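Local coordinates for protein amidohydrolase (Staphylococcus aureus, PDB 3NUR) that probably hydrolyses carbon-nitrogen bonds other than peptide bonds, as a metal-dependent TIM-barrel enzyme of the amidohydrolase family with a calcium ion bound in the crystal, at residues E77-F81 / A314-P318; A159-R164 / I189-P195; N248-W254 / S285-S291. One frame throughout, in Å; residues are numbered along the deposited sequence.

Contact 1 (E77-F81 / A314-P318). With CA (calcium ion), chain B.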
# COMPACT_ATOMS: atom_id res chain seq x y z
N GLU A 77 17.67 4.81 -13.94
CA GLU A 77 16.33 4.79 -14.55
C GLU A 77 15.31 5.36 -13.57
O GLU A 77 14.45 6.15 -13.96
CB GLU A 77 15.93 3.38 -14.95
CG GLU A 77 16.57 2.94 -16.26
CD GLU A 77 16.44 1.46 -16.54
OE1 GLU A 77 15.29 0.98 -16.69
OE2 GLU A 77 17.49 0.79 -16.64
N ARG A 78 15.45 5.00 -12.29
CA ARG A 78 14.57 5.47 -11.20
C ARG A 78 14.69 7.00 -11.01
O ARG A 78 13.68 7.72 -10.98
CB ARG A 78 14.90 4.71 -9.91
CG ARG A 78 13.90 4.92 -8.78
CD ARG A 78 14.21 4.04 -7.57
NE ARG A 78 14.13 2.61 -7.90
CZ ARG A 78 13.03 1.85 -7.79
NH1 ARG A 78 11.87 2.39 -7.40
NH2 ARG A 78 13.08 0.56 -8.10
N ILE A 79 15.93 7.50 -10.92
CA ILE A 79 16.19 8.94 -10.73
C ILE A 79 15.73 9.77 -11.91
O ILE A 79 15.23 10.88 -11.71
CB ILE A 79 17.70 9.20 -10.40
CG1 ILE A 79 18.04 8.74 -8.96
CG2 ILE A 79 18.10 10.67 -10.63
CD1 ILE A 79 17.27 9.47 -7.74
N GLN A 80 15.92 9.25 -13.14
CA GLN A 80 15.48 9.93 -14.37
C GLN A 80 13.97 10.15 -14.28
O GLN A 80 13.50 11.28 -14.51
CB GLN A 80 15.81 9.09 -15.62
CG GLN A 80 15.42 9.80 -16.91
CD GLN A 80 15.77 8.99 -18.13
OE1 GLN A 80 14.90 8.47 -18.82
NE2 GLN A 80 17.07 8.89 -18.43
N PHE A 81 13.22 9.09 -13.91
CA PHE A 81 11.77 9.18 -13.80
C PHE A 81 11.37 10.20 -12.75
O PHE A 81 10.55 11.07 -13.03
CB PHE A 81 11.12 7.80 -13.51
CG PHE A 81 9.63 7.89 -13.22
CD1 PHE A 81 8.70 7.93 -14.26
CD2 PHE A 81 9.17 7.97 -11.91
CE1 PHE A 81 7.33 8.04 -13.98
CE2 PHE A 81 7.80 8.09 -11.64
CZ PHE A 81 6.89 8.12 -12.68
N ALA A 314 1.04 8.75 -5.62
CA ALA A 314 1.73 7.47 -5.90
C ALA A 314 1.70 7.21 -7.40
O ALA A 314 0.71 7.54 -8.05
CB ALA A 314 1.05 6.32 -5.17
N ALA A 315 2.76 6.59 -7.93
CA ALA A 315 2.89 6.30 -9.36
C ALA A 315 2.85 4.82 -9.72
O ALA A 315 2.67 4.50 -10.89
CB ALA A 315 4.22 6.87 -9.87
N ASP A 316 3.10 3.92 -8.75
CA ASP A 316 3.25 2.46 -9.00
C ASP A 316 4.52 2.22 -9.85
O ASP A 316 4.61 1.24 -10.62
CB ASP A 316 1.98 1.82 -9.61
CG ASP A 316 1.87 0.34 -9.31
OD1 ASP A 316 2.54 -0.14 -8.36
OD2 ASP A 316 1.17 -0.39 -10.09
N TYR A 317 5.52 3.11 -9.70
CA TYR A 317 6.77 2.95 -10.44
C TYR A 317 7.45 1.64 -10.02
O TYR A 317 7.47 1.34 -8.83
CB TYR A 317 7.71 4.15 -10.17
CG TYR A 317 9.02 4.02 -10.90
CD1 TYR A 317 9.17 4.48 -12.20
CD2 TYR A 317 10.09 3.33 -10.32
CE1 TYR A 317 10.36 4.28 -12.91
CE2 TYR A 317 11.29 3.14 -11.01
CZ TYR A 317 11.42 3.63 -12.30
OH TYR A 317 12.59 3.47 -13.00
N PRO A 318 8.03 0.84 -10.95
CA PRO A 318 8.14 1.04 -12.41
C PRO A 318 7.09 0.26 -13.22
O PRO A 318 7.18 0.22 -14.44
CB PRO A 318 9.53 0.49 -12.69
CG PRO A 318 9.59 -0.73 -11.79
CD PRO A 318 8.81 -0.35 -10.53
CA CA B . 1.92 -1.51 -6.86
O HOH W 1 0.14 -1.83 -8.09
O HOH W 2 2.55 -3.45 -7.83
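Phe-81 and Tyr-317 reach across the contact with CG anti to the backbone N in both (chi1 179° in Tyr-317), which extends each ring toward the other, and the two side chains slide past each other in opposite directions. They form an offset stack with centroids 4.8 Å apart and planes inclined by 29°. The overlap is off-centre: Tyr-317 CD1 sits over the rim of one face of the phenyl ring, 3.5 Å from Phe-81 CD2. Farther along the same ring, Phe-81 CZ touches Ala-315 CB at 4.1 Å. Arg-78 is a second neighbour of the tyrosine from the same helix. Its chain, bent at the third torsion, brings NH1 to the edge of the phenol ring, 3.5 Å from Tyr-317 CD2, while Tyr-317 CE2 lies over one face of the guanidinium, whose plane stands 76° from that of the ring. The guanidinium is anchored by NH2, which donates to the backbone O of His-30. Tyr-317 OH ends against the helix backbone, 3.3 Å from Arg-78 CA. One residue earlier, Asp-316 binds the calcium ion through OD1 at 2.1 Å; Glu-28, His-30, His-192 and two waters complete the shell. Pro-318, after a cis peptide bond, lies over a face of Tyr-317. An aspartate ligand in the loop near the last barrel strand is characteristic of the amidohydrolase metal site; here the next residue, Tyr-317, ties that loop to helix 75-84.

Contact 2 (A159-R164 / I189-P195). With CA (calcium ion), chain B.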
# COMPACT_ATOMS: atom_id res chain seq x y z
N ALA A 159 5.24 0.03 6.78
CA ALA A 159 5.39 -1.27 6.15
C ALA A 159 4.41 -1.32 5.00
O ALA A 159 3.36 -0.68 5.06
CB ALA A 159 5.05 -2.38 7.14
N LEU A 160 4.75 -2.08 3.96
CA LEU A 160 3.79 -2.34 2.88
C LEU A 160 3.62 -3.85 2.89
O LEU A 160 4.62 -4.58 2.85
CB LEU A 160 4.25 -1.83 1.51
CG LEU A 160 3.29 -2.13 0.32
CD1 LEU A 160 3.28 -0.97 -0.68
CD2 LEU A 160 3.66 -3.45 -0.38
N ILE A 161 2.35 -4.32 2.94
CA ILE A 161 2.00 -5.75 2.98
C ILE A 161 1.22 -6.10 1.73
O ILE A 161 0.21 -5.45 1.43
CB ILE A 161 1.15 -6.11 4.25
CG1 ILE A 161 1.95 -5.87 5.55
CG2 ILE A 161 0.61 -7.59 4.15
CD1 ILE A 161 1.15 -6.03 6.85
N MSE A 162 1.69 -7.11 1.01
CA MSE A 162 1.02 -7.55 -0.20
C MSE A 162 0.17 -8.77 0.06
O MSE A 162 0.64 -9.75 0.63
CB MSE A 162 2.05 -7.84 -1.30
CG MSE A 162 2.36 -6.62 -2.15
SE MSE A 162 3.84 -6.91 -3.36
CE MSE A 162 3.75 -8.94 -3.53
N GLY A 163 -1.06 -8.71 -0.41
CA GLY A 163 -1.99 -9.83 -0.31
C GLY A 163 -2.40 -10.16 1.10
O GLY A 163 -2.71 -9.28 1.90
N ARG A 164 -2.42 -11.46 1.39
CA ARG A 164 -2.89 -11.95 2.66
C ARG A 164 -2.03 -13.12 3.16
O ARG A 164 -1.11 -13.57 2.48
CB ARG A 164 -4.40 -12.32 2.56
CG ARG A 164 -4.70 -13.57 1.74
CD ARG A 164 -5.85 -13.40 0.74
NE ARG A 164 -5.57 -12.45 -0.35
CZ ARG A 164 -4.97 -12.76 -1.50
NH1 ARG A 164 -4.81 -11.83 -2.44
NH2 ARG A 164 -4.50 -13.98 -1.72
N ILE A 189 0.56 1.27 7.71
CA ILE A 189 0.71 0.01 6.97
C ILE A 189 0.00 0.24 5.62
O ILE A 189 -1.18 0.58 5.59
CB ILE A 189 0.10 -1.22 7.71
CG1 ILE A 189 0.83 -1.55 9.04
CG2 ILE A 189 0.06 -2.43 6.79
CD1 ILE A 189 0.08 -2.52 9.92
N TYR A 190 0.71 0.03 4.52
CA TYR A 190 0.14 0.11 3.17
C TYR A 190 -0.31 -1.32 2.84
O TYR A 190 0.51 -2.23 2.88
CB TYR A 190 1.22 0.58 2.16
CG TYR A 190 0.68 1.19 0.87
CD1 TYR A 190 1.03 2.48 0.49
CD2 TYR A 190 -0.13 0.45 0.01
CE1 TYR A 190 0.54 3.05 -0.69
CE2 TYR A 190 -0.61 1.00 -1.19
CZ TYR A 190 -0.27 2.30 -1.53
OH TYR A 190 -0.78 2.88 -2.67
N LEU A 191 -1.62 -1.52 2.56
CA LEU A 191 -2.18 -2.85 2.22
C LEU A 191 -2.33 -2.88 0.70
O LEU A 191 -3.13 -2.12 0.14
CB LEU A 191 -3.53 -3.06 2.92
CG LEU A 191 -4.12 -4.48 2.88
CD1 LEU A 191 -3.24 -5.48 3.68
CD2 LEU A 191 -5.54 -4.47 3.47
N HIS A 192 -1.53 -3.71 0.03
CA HIS A 192 -1.40 -3.79 -1.43
C HIS A 192 -1.97 -5.10 -1.98
O HIS A 192 -1.88 -6.13 -1.31
CB HIS A 192 0.11 -3.70 -1.75
CG HIS A 192 0.49 -3.59 -3.21
ND1 HIS A 192 0.40 -4.67 -4.05
CD2 HIS A 192 0.97 -2.53 -3.90
CE1 HIS A 192 0.78 -4.23 -5.24
NE2 HIS A 192 1.13 -2.95 -5.20
N PRO A 193 -2.47 -5.12 -3.24
CA PRO A 193 -2.99 -6.38 -3.78
C PRO A 193 -1.91 -7.43 -4.10
O PRO A 193 -0.72 -7.12 -4.21
CB PRO A 193 -3.71 -5.94 -5.06
CG PRO A 193 -3.04 -4.65 -5.46
CD PRO A 193 -2.74 -3.98 -4.15
N ALA A 194 -2.34 -8.67 -4.25
CA ALA A 194 -1.51 -9.80 -4.67
C ALA A 194 -2.45 -10.87 -5.26
O ALA A 194 -3.66 -10.77 -5.03
CB ALA A 194 -0.70 -10.35 -3.50
N PRO A 195 -1.92 -11.89 -6.00
CA PRO A 195 -2.81 -12.91 -6.59
C PRO A 195 -3.84 -13.49 -5.62
O PRO A 195 -3.50 -13.78 -4.47
CB PRO A 195 -1.82 -13.98 -7.08
CG PRO A 195 -0.62 -13.17 -7.49
CD PRO A 195 -0.51 -12.12 -6.39
CA CA B . 1.92 -1.51 -6.86
O HOH W 3 -3.92 -7.28 0.60
O HOH W 4 -5.28 -8.61 -3.33
O HOH W 1 0.14 -1.83 -8.09
O HOH W 2 2.55 -3.45 -7.83
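Ala-159 to Met-162 pairs in parallel register with Ile-189 to His-192, and backbone hydrogen bonds join the two strands. Tyr-190 N donates to Ala-159 O, Ile-161 N to Tyr-190 O and His-192 N to Ile-161 O; Gly-163 N continues the pattern to His-192 O just beyond the strand. The axes of strands 159-162 and 189-192 approach to 4.6 Å and are inclined by 21°.

Apolar contacts line both faces. Leu-160 lies alongside Tyr-190, its CD1 making an off-centre CH-pi contact 4.1 Å from the ring centroid, and its CD2 reaches His-192 CB. On the face of Ile-161 and Ile-189, the CD1 of the former meets the CG2 of the latter. At the strand end the packing is tight, with Ala-194 CB 3.5 Å from Gly-163 CA.

Beyond the strand ends, Arg-164, bent at chi2 and chi3, presents its guanidinium edge to Pro-195 O, which accepts from NH1 at 3.1 Å and NH2 at 2.9 Å; the oxygen lies in the guanidinium plane, although NH1 stands above the carbonyl plane. NH1 also forms a salt bridge with Asp-227.

His-192, the last residue of its strand, donates from ND1 to a lone pair of Pro-193 O at 2.7 Å, fixing the ring's rotation, while Met-162 CG packs 3.4 Å from the same nitrogen. NE2 is thereby directed to the calcium ion, at 2.3 Å. Strand 159-162, helix 176-185 and strand 189-192 form a beta-alpha-beta unit of the TIM barrel, with a metal ligand at the C-terminal end of its second strand, where such barrels place their active sites.

Contact 3 (N248-W254 / S285-S291)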
# COMPACT_ATOMS: atom_id res chain seq x y z
N ASN A 248 -3.04 4.24 11.27
CA ASN A 248 -3.46 4.61 9.92
C ASN A 248 -3.01 3.57 8.93
O ASN A 248 -1.90 3.03 9.01
CB ASN A 248 -2.92 5.97 9.46
CG ASN A 248 -3.42 7.11 10.28
OD1 ASN A 248 -4.62 7.37 10.36
ND2 ASN A 248 -2.49 7.77 10.94
N MSE A 249 -3.86 3.28 7.97
CA MSE A 249 -3.50 2.41 6.88
C MSE A 249 -3.59 3.14 5.57
O MSE A 249 -4.24 4.18 5.51
CB MSE A 249 -4.30 1.12 6.95
CG MSE A 249 -3.70 0.28 8.09
SE MSE A 249 -4.50 -1.29 8.26
CE MSE A 249 -3.72 -2.13 6.64
N ILE A 250 -2.86 2.66 4.55
CA ILE A 250 -2.88 3.26 3.22
C ILE A 250 -3.33 2.19 2.21
O ILE A 250 -2.91 1.04 2.29
CB ILE A 250 -1.50 3.86 2.80
CG1 ILE A 250 -0.85 4.69 3.96
CG2 ILE A 250 -1.67 4.72 1.53
CD1 ILE A 250 0.65 4.97 3.76
N ILE A 251 -4.19 2.59 1.27
CA ILE A 251 -4.65 1.72 0.18
C ILE A 251 -4.55 2.49 -1.12
O ILE A 251 -4.81 3.69 -1.15
CB ILE A 251 -6.04 1.11 0.39
CG1 ILE A 251 -7.12 2.21 0.68
CG2 ILE A 251 -5.99 -0.03 1.46
CD1 ILE A 251 -8.58 1.63 0.88
N GLY A 252 -4.16 1.79 -2.17
CA GLY A 252 -3.98 2.35 -3.50
C GLY A 252 -5.17 2.17 -4.40
O GLY A 252 -6.28 1.90 -3.93
N HIS A 253 -4.95 2.34 -5.71
CA HIS A 253 -5.96 2.19 -6.76
C HIS A 253 -7.27 2.87 -6.41
O HIS A 253 -8.37 2.30 -6.62
CB HIS A 253 -6.10 0.71 -7.15
CG HIS A 253 -4.75 0.09 -7.38
ND1 HIS A 253 -4.07 -0.57 -6.36
CD2 HIS A 253 -3.95 0.16 -8.47
CE1 HIS A 253 -2.88 -0.88 -6.87
NE2 HIS A 253 -2.78 -0.49 -8.14
N TRP A 254 -7.15 4.13 -5.92
CA TRP A 254 -8.27 4.98 -5.55
C TRP A 254 -9.19 4.40 -4.46
O TRP A 254 -10.38 4.75 -4.38
CB TRP A 254 -9.07 5.40 -6.82
CG TRP A 254 -8.30 6.28 -7.77
CD1 TRP A 254 -8.00 6.01 -9.08
CD2 TRP A 254 -7.80 7.61 -7.51
NE1 TRP A 254 -7.32 7.07 -9.64
CE2 TRP A 254 -7.21 8.07 -8.70
CE3 TRP A 254 -7.83 8.45 -6.39
CZ2 TRP A 254 -6.64 9.35 -8.81
CZ3 TRP A 254 -7.21 9.69 -6.47
CH2 TRP A 254 -6.62 10.13 -7.67
N SER A 285 -9.01 6.85 9.49
CA SER A 285 -7.90 5.90 9.72
C SER A 285 -7.27 5.36 8.43
O SER A 285 -6.37 4.52 8.49
CB SER A 285 -8.38 4.74 10.59
OG SER A 285 -8.88 5.22 11.83
N PHE A 286 -7.76 5.81 7.26
CA PHE A 286 -7.19 5.38 5.99
C PHE A 286 -6.73 6.55 5.17
O PHE A 286 -7.29 7.64 5.29
CB PHE A 286 -8.24 4.59 5.15
CG PHE A 286 -8.35 3.13 5.52
CD1 PHE A 286 -7.73 2.15 4.75
CD2 PHE A 286 -9.07 2.73 6.65
CE1 PHE A 286 -7.82 0.79 5.11
CE2 PHE A 286 -9.17 1.38 7.00
CZ PHE A 286 -8.55 0.42 6.22
N TYR A 287 -5.72 6.32 4.31
CA TYR A 287 -5.26 7.28 3.30
C TYR A 287 -5.45 6.55 1.97
O TYR A 287 -5.33 5.33 1.91
CB TYR A 287 -3.77 7.63 3.46
CG TYR A 287 -3.53 8.59 4.59
CD1 TYR A 287 -3.48 9.97 4.38
CD2 TYR A 287 -3.35 8.12 5.89
CE1 TYR A 287 -3.24 10.85 5.42
CE2 TYR A 287 -3.10 9.00 6.94
CZ TYR A 287 -3.05 10.36 6.71
OH TYR A 287 -2.79 11.22 7.75
N ILE A 288 -5.74 7.29 0.93
CA ILE A 288 -5.96 6.66 -0.38
C ILE A 288 -4.94 7.22 -1.39
O ILE A 288 -4.70 8.42 -1.40
CB ILE A 288 -7.43 6.90 -0.83
CG1 ILE A 288 -8.43 6.05 0.01
CG2 ILE A 288 -7.61 6.67 -2.35
CD1 ILE A 288 -9.91 6.41 -0.17
N THR A 289 -4.43 6.36 -2.29
CA THR A 289 -3.52 6.80 -3.35
C THR A 289 -4.06 6.38 -4.73
O THR A 289 -4.89 5.47 -4.81
CB THR A 289 -2.05 6.28 -3.17
OG1 THR A 289 -1.83 5.05 -3.91
CG2 THR A 289 -1.57 6.19 -1.73
N PRO A 290 -3.56 7.01 -5.83
CA PRO A 290 -4.02 6.64 -7.17
C PRO A 290 -3.29 5.44 -7.76
O PRO A 290 -3.73 4.92 -8.78
CB PRO A 290 -3.67 7.87 -8.02
CG PRO A 290 -3.03 8.87 -7.10
CD PRO A 290 -2.62 8.15 -5.88
N SER A 291 -2.11 5.05 -7.19
CA SER A 291 -1.24 4.00 -7.77
C SER A 291 -0.98 4.22 -9.28
O SER A 291 -1.11 3.28 -10.07
CB SER A 291 -1.82 2.61 -7.55
OG SER A 291 -2.23 2.42 -6.21
O HOH W 5 -1.39 0.40 -10.44
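Two groups grip Ser-291 OG: it accepts from His-253 N at 2.8 Å, with an N-H...O angle of 158°, and is hydrogen-bonded to OE2 of the calcium ligand Glu-28. Its chi1 of -48° sets OG beside the backbone N and also over the centre of the His-253 ring. Ser-291 CB makes a CH-pi contact with that face, 3.5 Å from the ring centroid. A water in the plane of the imidazole is hydrogen-bonded to NE2 and donates to Ser-291 O, while ND1 is bonded to Glu-256 OE2. With both ring nitrogens engaged, the nearest atom of the His-253 side chain lies about 5 Å from the calcium ion.

Next to it, Trp-254 N donates to Thr-289 O at 2.9 Å. The indole lies against Pro-290, whose CB sits over the six-membered ring, 3.7 Å from its centroid, and NE1 is bonded to Met-293 O.

Farther back, the parallel strands are joined by four backbone bonds: Met-249 N to Ser-285 O, Tyr-287 N to Met-249 O, Ile-251 N to Tyr-287 O and Thr-289 N to Ile-251 O. Phe-286 receives Met-249 CB over one face of its ring, while Ile-251 CD1 meets its CD1 at 4.0 Å. On the other side of the sheet, Ile-250 CG2 meets Thr-289 CG2 at 3.6 Å, and Asn-248 approaches the edge of the Tyr-287 ring, its amide plane standing 79° from the plane of the ring.

Strand 249-251 continues the sheet to strand 189-192 through backbone bonds between Ile-250 and both Ile-189 and Leu-191. Helix 223-237 packs on Met-249 and Phe-286, whereas helix 296-306 covers Trp-254 and Ile-288.

Contacts 2 and 3 follow one another along the chain, and contact 1 spans both, joining helix 75-84 to a loop beyond strand 286-288. The centres of contacts 2 and 3 lie about 11 Å apart in one parallel four-stranded sheet, where strands 189-192 and 249-251 are neighbours; Tyr-190 OH also comes 2.7 Å from Thr-289 OG1. Contact 1 is centred about 19 Å from each of the others. It nevertheless packs against contact 3, with Ala-314 CB 3.4 Å from Thr-289 OG1, and shares the calcium ion and its two waters with contact 2. Strand ends and loops from separate parts of the barrel thus converge on one metal site.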